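Local coordinates for mitotic checkpoint control protein kinase BUB1 (Drosophila melanogaster, PDB 6JKK) that probably transfers phosphate from ATP to other proteins and serves the mitotic checkpoint at kinetochores, its kinase domain being the part described here, at residues 168-171 with 172-176; 182-185 with 186-189; 313-316 with 317-321; 325-328 with 329-333. One frame throughout, in Å; residues are numbered along the deposited sequence.

In the fold
All four interactions are local, met in chain order within the kinase domain structure. Interaction 1 lies in the C-terminal part of helix 156-175, and interaction 2 follows in the loop that leads into strand 188-190; their centres lie about 15 Å apart, and V170 and I169 of the helix pack on I183 and F188 of the loop. Interactions 3 and 4 sit on the successive helices 310-322 and 325-339, also with centres about 15 Å apart, and join where L321 meets V328. R314 of interaction 3 reaches back to D168 of interaction 1. Helix 156-175, touched by all three other interactions, is thus the element that the catalytic loop and the last two helices all pack against.

Interaction 1 of 4, residues 168-171 with 172-176; sequences DIVD and HLHAM
H172 bonds twice to the backbone of D168, one turn back in helix 156-175. Its amide N makes the ordinary helical hydrogen bond to D168 O at 3.1 Å, and its ring ND1 makes a second to the same D168 O at 2.9 Å, with an N-H...O angle of 163°. The two donors come from opposite faces of the carbonyl plane, and the oxygen lies almost in the plane of the imidazole. With CG beside the backbone N (chi1 -78°), the ring folds back along the helix to make this possible. The D168 carboxylate runs alongside, its plane steep to the ring and OD1 3.6 Å from H172 CE1; Q311 NE2 donates a hydrogen bond to D168 OD1 and another to D171 OD2. Further along, V170 O accepts the H174 amide N at 2.8 Å.

The apolar part is a CH-pi contact. V170 CG1 stands over one face of the H174 ring, 3.7 Å from its centroid and displaced toward the rim at CE1. V170 places this methyl anti to its backbone N (chi1 173°). The far end of H174 is held by a hydrogen bond between NE2 and D248 of helix 246-261, so the methyl at one face and D248 at NE2 limit how the ring can turn.

The ND1 bond to a carbonyl implies that H172 carries a proton on ND1, and it leaves D168 O gripped by two donors.

Interaction 2 of 4, residues 182-185 with 186-189; sequences DIKP and DNFL
K184 lays its aliphatic stem across the D186 carboxylate, its CG 3.5 Å from D186 OD1, and then continues past the N187 amide, where K184 CE comes within 3.9 Å of N187 ND2. Starting with CG between the backbone N and the carbonyl carbon (chi1 63°), the extended chain brings K184 NZ back to D182, where it forms a salt bridge of 3.1 Å to D182 OD2 from the syn side, 28° out of the carboxylate plane. N187 ties the same turn from within: its ND2 gives a hydrogen bond to D182 O at 2.7 Å, somewhat bent at 142°, with the oxygen close to the amide plane. These residues, with H180 before them, spell the catalytic loop of the protein kinase fold, HxDxKPxN, and the N187 side chain lies about 7 Å from that of K85, the predicted ATP-binding lysine, and touches D207. P185, its phi restrained by the ring, suits the short 3-10 turn it belongs to, in which N187 N bonds to K184 O at 2.9 Å, approaching from above the carbonyl plane. On the buried side I183 CG2 rests against F188 CE1 at 3.8 Å, and both side chains continue onto helix 156-175, I183 on V170 and F188 on M166 and I169.

Interaction 3 of 4, residues 313-316 with 317-321; sequences LRTQ and LKCAL
R314 O receives the amide N of K318 in a helical hydrogen bond of 2.9 Å, nearly straight at 162°, and the K318 side chain sets off past the same oxygen. With CG beside its own backbone N (chi1 -54°), the K318 chain passes R314 O and then bends at each of its remaining torsions. Its CE ends 3.7 Å from R314 NH2, so that a lysine methylene borders the guanidinium while the two side chains run the same way. The charged ends are not paired: K318 NZ stays 4.5 Å from R314 NH1, a nearness that probably costs some energy.

Arginine fits its place because its nitrogens have other partners: NH2 bonds to N199, NE to C164 O and NH1 to Q311, with a long, weak ion pair to D168. Replacing K318 by an alanine would probably leave one side of that guanidinium without the methylene beside it and open a gap toward P198 and C164.

One residue further along, T315 CG2 and C319 SG lie 4.2 Å apart on the outer side, where small residues suffice. L317 faces inward instead, its CG 3.6 Å from L313 O, and fits among M160 and L167 of helix 156-175 and M290 and I294 of helix 288-299. This is an amphipathic helix of the kinase C-lobe, with leucines and R314 turned to helix 156-175 and its neighbours, and T315 and C319 on the outer side.

Interaction 4 of 4, residues 325-328 with 329-333; sequences EKYV and AEAIS
K326 and E330, one turn apart, form the charged part of this contact. E330 OE2 is 3.6 Å from K326 NZ, a long salt bridge, and the same oxygen comes closer, 3.3 Å, to K326 CD, so the carboxylate rests against the bent lysine stem as much as against its ammonium group. E330 gets there by an extended chain whose CG lies beside the backbone N (chi1 -68°), over K326 O. With an alanine in place of E330, K326 would probably lose its nearby opposite charge and its stem would be freer to swing.

Apolar contacts follow the same spacing. V328 CG1 meets I332 CD1 at 3.9 Å, and both of these branched residues also touch helix 156-175, V328 on Y157 and I332 on H161. Y327 brings its ring atom CE2 to 4.1 Å from A331 CB; the alanine is small enough to let the ring lie close, and the phenol OH is hydrogen-bonded to D155.

Backbone bonds join the two segments throughout: A331 N to Y327 O and I332 N to V328 O, each 2.8 Å, are the shortest.

A charged pair outward, branched and small apolar residues inward, all four residues apart: this is the pattern of an amphipathic alpha-helix, here the last helix of the chain, laid against the C-lobe.

Interaction 1 of 4, residues 168-171 with 172-176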
loop_
_atom_site.group_PDB
_atom_site.type_symbol
_atom_site.label_atom_id
_atom_site.label_comp_id
_atom_site.label_asym_id
_atom_site.label_seq_id
_atom_site.Cartn_x
_atom_site.Cartn_y
_atom_site.Cartn_z
ATOM N N ASP A 168 -6.908 6.590 -6.657
ATOM C CA ASP A 168 -7.510 7.589 -5.768
ATOM C C ASP A 168 -6.778 7.586 -4.428
ATOM O O ASP A 168 -6.500 8.639 -3.855
ATOM C CB ASP A 168 -8.998 7.287 -5.559
ATOM C CG ASP A 168 -9.869 8.537 -5.574
ATOM O OD1 ASP A 168 -9.392 9.613 -6.008
ATOM O OD2 ASP A 168 -11.051 8.427 -5.177
ATOM N N ILE A 169 -6.452 6.395 -3.937
ATOM C CA ILE A 169 -5.781 6.268 -2.642
ATOM C C ILE A 169 -4.376 6.879 -2.671
ATOM O O ILE A 169 -3.979 7.598 -1.749
ATOM C CB ILE A 169 -5.724 4.786 -2.195
ATOM C CG1 ILE A 169 -7.138 4.278 -1.886
ATOM C CG2 ILE A 169 -4.830 4.619 -0.977
ATOM C CD1 ILE A 169 -7.240 2.754 -1.736
ATOM N N VAL A 170 -3.634 6.602 -3.738
ATOM C CA VAL A 170 -2.280 7.134 -3.891
ATOM C C VAL A 170 -2.302 8.649 -4.107
ATOM O O VAL A 170 -1.476 9.378 -3.545
ATOM C CB VAL A 170 -1.548 6.416 -5.049
ATOM C CG1 VAL A 170 -0.197 7.056 -5.337
ATOM C CG2 VAL A 170 -1.373 4.955 -4.706
ATOM N N ASP A 171 -3.245 9.121 -4.922
ATOM C CA ASP A 171 -3.395 10.554 -5.163
ATOM C C ASP A 171 -3.589 11.310 -3.846
ATOM O O ASP A 171 -2.916 12.312 -3.584
ATOM C CB ASP A 171 -4.571 10.807 -6.112
ATOM C CG ASP A 171 -4.520 12.181 -6.770
ATOM O OD1 ASP A 171 -3.413 12.652 -7.116
ATOM O OD2 ASP A 171 -5.597 12.788 -6.953
ATOM N N HIS A 172 -4.493 10.824 -3.002
ATOM C CA HIS A 172 -4.734 11.481 -1.720
ATOM C C HIS A 172 -3.540 11.350 -0.782
ATOM O O HIS A 172 -3.279 12.248 0.019
ATOM C CB HIS A 172 -5.998 10.937 -1.050
ATOM C CG HIS A 172 -7.269 11.486 -1.623
ATOM N ND1 HIS A 172 -7.863 10.966 -2.754
ATOM C CD2 HIS A 172 -8.056 12.512 -1.225
ATOM C CE1 HIS A 172 -8.960 11.648 -3.028
ATOM N NE2 HIS A 172 -9.103 12.590 -2.112
ATOM N N LEU A 173 -2.815 10.237 -0.874
ATOM C CA LEU A 173 -1.619 10.064 -0.042
ATOM C C LEU A 173 -0.526 11.064 -0.430
ATOM O O LEU A 173 0.114 11.670 0.431
ATOM C CB LEU A 173 -1.081 8.631 -0.146
ATOM C CG LEU A 173 0.094 8.299 0.780
ATOM C CD1 LEU A 173 -0.387 8.110 2.211
ATOM C CD2 LEU A 173 0.839 7.062 0.311
ATOM N N HIS A 174 -0.306 11.230 -1.732
ATOM C CA HIS A 174 0.717 12.153 -2.199
ATOM C C HIS A 174 0.328 13.604 -1.888
ATOM O O HIS A 174 1.183 14.439 -1.613
ATOM C CB HIS A 174 0.988 11.929 -3.694
ATOM C CG HIS A 174 1.668 10.624 -3.985
ATOM N ND1 HIS A 174 1.973 10.209 -5.265
ATOM C CD2 HIS A 174 2.103 9.644 -3.157
ATOM C CE1 HIS A 174 2.572 9.031 -5.210
ATOM N NE2 HIS A 174 2.662 8.665 -3.943
ATOM N N ALA A 175 -0.969 13.895 -1.889
ATOM C CA ALA A 175 -1.442 15.239 -1.558
ATOM C C ALA A 175 -1.114 15.616 -0.115
ATOM O O ALA A 175 -1.057 16.802 0.242
ATOM C CB ALA A 175 -2.936 15.345 -1.803
ATOM N N MET A 176 -0.921 14.596 0.715
ATOM C CA MET A 176 -0.530 14.779 2.107
ATOM C C MET A 176 0.993 14.787 2.268
ATOM O O MET A 176 1.503 14.909 3.384
ATOM C CB MET A 176 -1.148 13.677 2.980
ATOM C CG MET A 176 -2.665 13.799 3.160
ATOM S SD MET A 176 -3.384 12.568 4.278
ATOM C CE MET A 176 -3.499 11.129 3.204
#

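Interaction 2 of 4, residues 182-185 with 186-189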
loop_
_atom_site.group_PDB
_atom_site.type_symbol
_atom_site.label_atom_id
_atom_site.label_comp_id
_atom_site.label_asym_id
_atom_site.label_seq_id
_atom_site.Cartn_x
_atom_site.Cartn_y
_atom_site.Cartn_z
ATOM N N ASP A 182 6.803 1.412 -0.743
ATOM C CA ASP A 182 6.852 -0.042 -0.928
ATOM C C ASP A 182 5.511 -0.538 -1.460
ATOM O O ASP A 182 4.963 -1.527 -0.969
ATOM C CB ASP A 182 7.212 -0.743 0.391
ATOM C CG ASP A 182 7.653 -2.193 0.197
ATOM O OD1 ASP A 182 8.107 -2.556 -0.911
ATOM O OD2 ASP A 182 7.552 -2.967 1.170
ATOM N N ILE A 183 4.971 0.156 -2.462
ATOM C CA ILE A 183 3.682 -0.236 -3.023
ATOM C C ILE A 183 3.806 -1.521 -3.835
ATOM O O ILE A 183 4.574 -1.595 -4.794
ATOM C CB ILE A 183 3.049 0.872 -3.880
ATOM C CG1 ILE A 183 2.723 2.083 -2.996
ATOM C CG2 ILE A 183 1.783 0.354 -4.558
ATOM C CD1 ILE A 183 1.847 3.118 -3.669
ATOM N N LYS A 184 3.041 -2.530 -3.434
ATOM C CA LYS A 184 3.020 -3.809 -4.142
ATOM C C LYS A 184 1.683 -4.482 -3.836
ATOM O O LYS A 184 0.956 -4.004 -2.965
ATOM C CB LYS A 184 4.222 -4.658 -3.735
ATOM C CG LYS A 184 4.251 -5.044 -2.287
ATOM C CD LYS A 184 5.662 -5.435 -1.887
ATOM C CE LYS A 184 5.723 -5.795 -0.420
ATOM N NZ LYS A 184 7.132 -5.811 0.060
ATOM N N PRO A 185 1.330 -5.567 -4.564
ATOM C CA PRO A 185 -0.030 -6.078 -4.365
ATOM C C PRO A 185 -0.309 -6.494 -2.918
ATOM O O PRO A 185 -1.462 -6.409 -2.491
ATOM C CB PRO A 185 -0.084 -7.294 -5.297
ATOM C CG PRO A 185 0.937 -7.013 -6.350
ATOM C CD PRO A 185 2.045 -6.316 -5.616
ATOM N N ASP A 186 0.732 -6.893 -2.185
ATOM C CA ASP A 186 0.621 -7.276 -0.773
ATOM C C ASP A 186 0.147 -6.140 0.129
ATOM O O ASP A 186 -0.394 -6.379 1.217
ATOM C CB ASP A 186 1.988 -7.732 -0.253
ATOM C CG ASP A 186 2.678 -8.703 -1.180
ATOM O OD1 ASP A 186 3.077 -8.294 -2.295
ATOM O OD2 ASP A 186 2.843 -9.875 -0.779
ATOM N N ASN A 187 0.371 -4.899 -0.297
ATOM C CA ASN A 187 0.094 -3.761 0.578
ATOM C C ASN A 187 -1.231 -3.048 0.336
ATOM O O ASN A 187 -1.480 -1.983 0.911
ATOM C CB ASN A 187 1.274 -2.786 0.585
ATOM C CG ASN A 187 2.455 -3.318 1.379
ATOM O OD1 ASN A 187 2.289 -4.157 2.271
ATOM N ND2 ASN A 187 3.652 -2.839 1.059
ATOM N N PHE A 188 -2.071 -3.630 -0.523
ATOM C CA PHE A 188 -3.485 -3.271 -0.576
ATOM C C PHE A 188 -4.310 -4.431 -0.045
ATOM O O PHE A 188 -4.220 -5.554 -0.555
ATOM C CB PHE A 188 -3.938 -2.938 -2.006
ATOM C CG PHE A 188 -3.468 -1.599 -2.495
ATOM C CD1 PHE A 188 -2.379 -1.506 -3.354
ATOM C CD2 PHE A 188 -4.111 -0.428 -2.092
ATOM C CE1 PHE A 188 -1.931 -0.271 -3.808
ATOM C CE2 PHE A 188 -3.668 0.819 -2.543
ATOM C CZ PHE A 188 -2.575 0.891 -3.403
ATOM N N LEU A 189 -5.102 -4.163 0.990
ATOM C CA LEU A 189 -6.038 -5.155 1.500
ATOM C C LEU A 189 -7.407 -4.861 0.918
ATOM O O LEU A 189 -7.771 -3.695 0.744
ATOM C CB LEU A 189 -6.112 -5.100 3.029
ATOM C CG LEU A 189 -4.839 -5.356 3.840
ATOM C CD1 LEU A 189 -5.123 -5.238 5.336
ATOM C CD2 LEU A 189 -4.241 -6.725 3.516
#

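Interaction 3 of 4, residues 313-316 with 317-321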
loop_
_atom_site.group_PDB
_atom_site.type_symbol
_atom_site.label_atom_id
_atom_site.label_comp_id
_atom_site.label_asym_id
_atom_site.label_seq_id
_atom_site.Cartn_x
_atom_site.Cartn_y
_atom_site.Cartn_z
ATOM N N LEU A 313 -6.198 9.906 -15.174
ATOM C CA LEU A 313 -6.114 8.468 -15.398
ATOM C C LEU A 313 -7.373 7.772 -14.880
ATOM O O LEU A 313 -7.885 6.843 -15.514
ATOM C CB LEU A 313 -4.860 7.884 -14.747
ATOM C CG LEU A 313 -3.538 8.357 -15.347
ATOM C CD1 LEU A 313 -2.357 7.680 -14.665
ATOM C CD2 LEU A 313 -3.509 8.107 -16.845
ATOM N N ARG A 314 -7.881 8.234 -13.738
ATOM C CA ARG A 314 -9.117 7.681 -13.193
ATOM C C ARG A 314 -10.259 7.956 -14.167
ATOM O O ARG A 314 -11.091 7.088 -14.405
ATOM C CB ARG A 314 -9.432 8.265 -11.810
ATOM C CG ARG A 314 -8.501 7.799 -10.701
ATOM C CD ARG A 314 -8.991 8.254 -9.321
ATOM N NE ARG A 314 -10.209 7.555 -8.907
ATOM C CZ ARG A 314 -11.403 8.126 -8.763
ATOM N NH1 ARG A 314 -11.559 9.429 -8.969
ATOM N NH2 ARG A 314 -12.448 7.396 -8.382
ATOM N N THR A 315 -10.270 9.146 -14.756
ATOM C CA THR A 315 -11.280 9.492 -15.760
ATOM C C THR A 315 -11.240 8.530 -16.946
ATOM O O THR A 315 -12.286 8.099 -17.446
ATOM C CB THR A 315 -11.122 10.942 -16.232
ATOM O OG1 THR A 315 -11.378 11.821 -15.125
ATOM C CG2 THR A 315 -12.108 11.265 -17.368
ATOM N N GLN A 316 -10.035 8.177 -17.386
ATOM C CA GLN A 316 -9.897 7.262 -18.512
ATOM C C GLN A 316 -10.519 5.910 -18.187
ATOM O O GLN A 316 -11.240 5.337 -19.012
ATOM C CB GLN A 316 -8.427 7.107 -18.916
ATOM C CG GLN A 316 -7.811 8.380 -19.512
ATOM C CD GLN A 316 -6.502 8.104 -20.226
ATOM O OE1 GLN A 316 -6.418 7.200 -21.062
ATOM N NE2 GLN A 316 -5.472 8.878 -19.899
ATOM N N LEU A 317 -10.244 5.414 -16.983
ATOM C CA LEU A 317 -10.791 4.144 -16.526
ATOM C C LEU A 317 -12.315 4.182 -16.384
ATOM O O LEU A 317 -12.998 3.235 -16.774
ATOM C CB LEU A 317 -10.138 3.732 -15.205
ATOM C CG LEU A 317 -8.665 3.341 -15.297
ATOM C CD1 LEU A 317 -7.996 3.423 -13.921
ATOM C CD2 LEU A 317 -8.522 1.938 -15.878
ATOM N N LYS A 318 -12.841 5.269 -15.827
ATOM C CA LYS A 318 -14.284 5.413 -15.663
ATOM C C LYS A 318 -14.997 5.421 -17.010
ATOM O O LYS A 318 -16.110 4.900 -17.140
ATOM C CB LYS A 318 -14.603 6.712 -14.936
ATOM C CG LYS A 318 -13.881 6.874 -13.624
ATOM C CD LYS A 318 -14.693 6.402 -12.461
ATOM C CE LYS A 318 -14.651 7.444 -11.362
ATOM N NZ LYS A 318 -14.789 8.779 -11.993
ATOM N N CYS A 319 -14.364 6.031 -18.009
ATOM C CA CYS A 319 -14.949 6.101 -19.348
ATOM C C CYS A 319 -15.051 4.709 -19.959
ATOM O O CYS A 319 -16.037 4.375 -20.609
ATOM C CB CYS A 319 -14.112 6.996 -20.260
ATOM S SG CYS A 319 -14.285 8.761 -19.939
ATOM N N ALA A 320 -14.025 3.898 -19.743
ATOM C CA ALA A 320 -14.025 2.541 -20.261
ATOM C C ALA A 320 -15.066 1.703 -19.527
ATOM O O ALA A 320 -15.781 0.908 -20.142
ATOM C CB ALA A 320 -12.636 1.921 -20.133
ATOM N N LEU A 321 -15.125 1.865 -18.207
ATOM C CA LEU A 321 -16.120 1.177 -17.389
ATOM C C LEU A 321 -17.536 1.548 -17.832
ATOM O O LEU A 321 -18.438 0.707 -17.850
ATOM C CB LEU A 321 -15.908 1.500 -15.904
ATOM C CG LEU A 321 -14.704 0.815 -15.246
ATOM C CD1 LEU A 321 -14.289 1.534 -13.972
ATOM C CD2 LEU A 321 -15.009 -0.644 -14.947
#

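Interaction 4 of 4, residues 325-328 with 329-333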
loop_
_atom_site.group_PDB
_atom_site.type_symbol
_atom_site.label_atom_id
_atom_site.label_comp_id
_atom_site.label_asym_id
_atom_site.label_seq_id
_atom_site.Cartn_x
_atom_site.Cartn_y
_atom_site.Cartn_z
ATOM N N GLU A 325 -21.598 -0.965 -18.897
ATOM C CA GLU A 325 -22.121 -0.967 -17.530
ATOM C C GLU A 325 -22.767 -2.293 -17.117
ATOM O O GLU A 325 -22.615 -2.739 -15.974
ATOM C CB GLU A 325 -23.090 0.196 -17.325
ATOM C CG GLU A 325 -22.484 1.540 -17.686
ATOM C CD GLU A 325 -23.204 2.703 -17.039
ATOM O OE1 GLU A 325 -24.426 2.848 -17.262
ATOM O OE2 GLU A 325 -22.543 3.470 -16.305
ATOM N N LYS A 326 -23.474 -2.925 -18.051
ATOM C CA LYS A 326 -24.130 -4.202 -17.777
ATOM C C LYS A 326 -23.109 -5.314 -17.518
ATOM O O LYS A 326 -23.212 -6.042 -16.526
ATOM C CB LYS A 326 -25.054 -4.590 -18.935
ATOM C CG LYS A 326 -26.362 -5.226 -18.495
ATOM C CD LYS A 326 -26.421 -6.704 -18.853
ATOM C CE LYS A 326 -26.961 -6.925 -20.263
ATOM N NZ LYS A 326 -26.802 -8.340 -20.718
ATOM N N TYR A 327 -22.131 -5.449 -18.412
ATOM C CA TYR A 327 -21.069 -6.440 -18.238
ATOM C C TYR A 327 -20.312 -6.254 -16.931
ATOM O O TYR A 327 -19.995 -7.227 -16.242
ATOM C CB TYR A 327 -20.068 -6.384 -19.396
ATOM C CG TYR A 327 -18.938 -7.379 -19.232
ATOM C CD1 TYR A 327 -19.095 -8.700 -19.628
ATOM C CD2 TYR A 327 -17.726 -7.004 -18.650
ATOM C CE1 TYR A 327 -18.078 -9.619 -19.472
ATOM C CE2 TYR A 327 -16.701 -7.917 -18.487
ATOM C CZ TYR A 327 -16.884 -9.223 -18.902
ATOM O OH TYR A 327 -15.874 -10.142 -18.750
ATOM N N VAL A 328 -20.002 -5.002 -16.610
ATOM C CA VAL A 328 -19.208 -4.676 -15.428
ATOM C C VAL A 328 -19.938 -5.078 -14.148
ATOM O O VAL A 328 -19.335 -5.626 -13.223
ATOM C CB VAL A 328 -18.846 -3.171 -15.408
ATOM C CG1 VAL A 328 -18.254 -2.767 -14.071
ATOM C CG2 VAL A 328 -17.872 -2.855 -16.530
ATOM N N ALA A 329 -21.242 -4.822 -14.105
ATOM C CA ALA A 329 -22.045 -5.204 -12.950
ATOM C C ALA A 329 -22.038 -6.721 -12.777
ATOM O O ALA A 329 -21.942 -7.220 -11.655
ATOM C CB ALA A 329 -23.463 -4.679 -13.089
ATOM N N GLU A 330 -22.139 -7.446 -13.890
ATOM C CA GLU A 330 -22.052 -8.908 -13.876
ATOM C C GLU A 330 -20.684 -9.383 -13.400
ATOM O O GLU A 330 -20.581 -10.273 -12.548
ATOM C CB GLU A 330 -22.314 -9.476 -15.270
ATOM C CG GLU A 330 -23.732 -9.302 -15.775
ATOM C CD GLU A 330 -23.859 -9.672 -17.241
ATOM O OE1 GLU A 330 -22.883 -10.220 -17.797
ATOM O OE2 GLU A 330 -24.927 -9.411 -17.836
ATOM N N ALA A 331 -19.629 -8.797 -13.959
ATOM C CA ALA A 331 -18.263 -9.172 -13.584
ATOM C C ALA A 331 -17.984 -8.911 -12.103
ATOM O O ALA A 331 -17.340 -9.720 -11.429
ATOM C CB ALA A 331 -17.252 -8.444 -14.457
ATOM N N ILE A 332 -18.454 -7.770 -11.603
ATOM C CA ILE A 332 -18.286 -7.432 -10.193
ATOM C C ILE A 332 -19.070 -8.413 -9.328
ATOM O O ILE A 332 -18.580 -8.877 -8.291
ATOM C CB ILE A 332 -18.754 -5.988 -9.893
ATOM C CG1 ILE A 332 -17.792 -4.971 -10.506
ATOM C CG2 ILE A 332 -18.871 -5.744 -8.386
ATOM C CD1 ILE A 332 -18.179 -3.529 -10.227
ATOM N N SER A 333 -20.288 -8.725 -9.767
ATOM C CA SER A 333 -21.138 -9.690 -9.073
ATOM C C SER A 333 -20.428 -11.042 -8.958
ATOM O O SER A 333 -20.364 -11.639 -7.878
ATOM C CB SER A 333 -22.466 -9.843 -9.816
ATOM O OG SER A 333 -23.332 -10.732 -9.142
#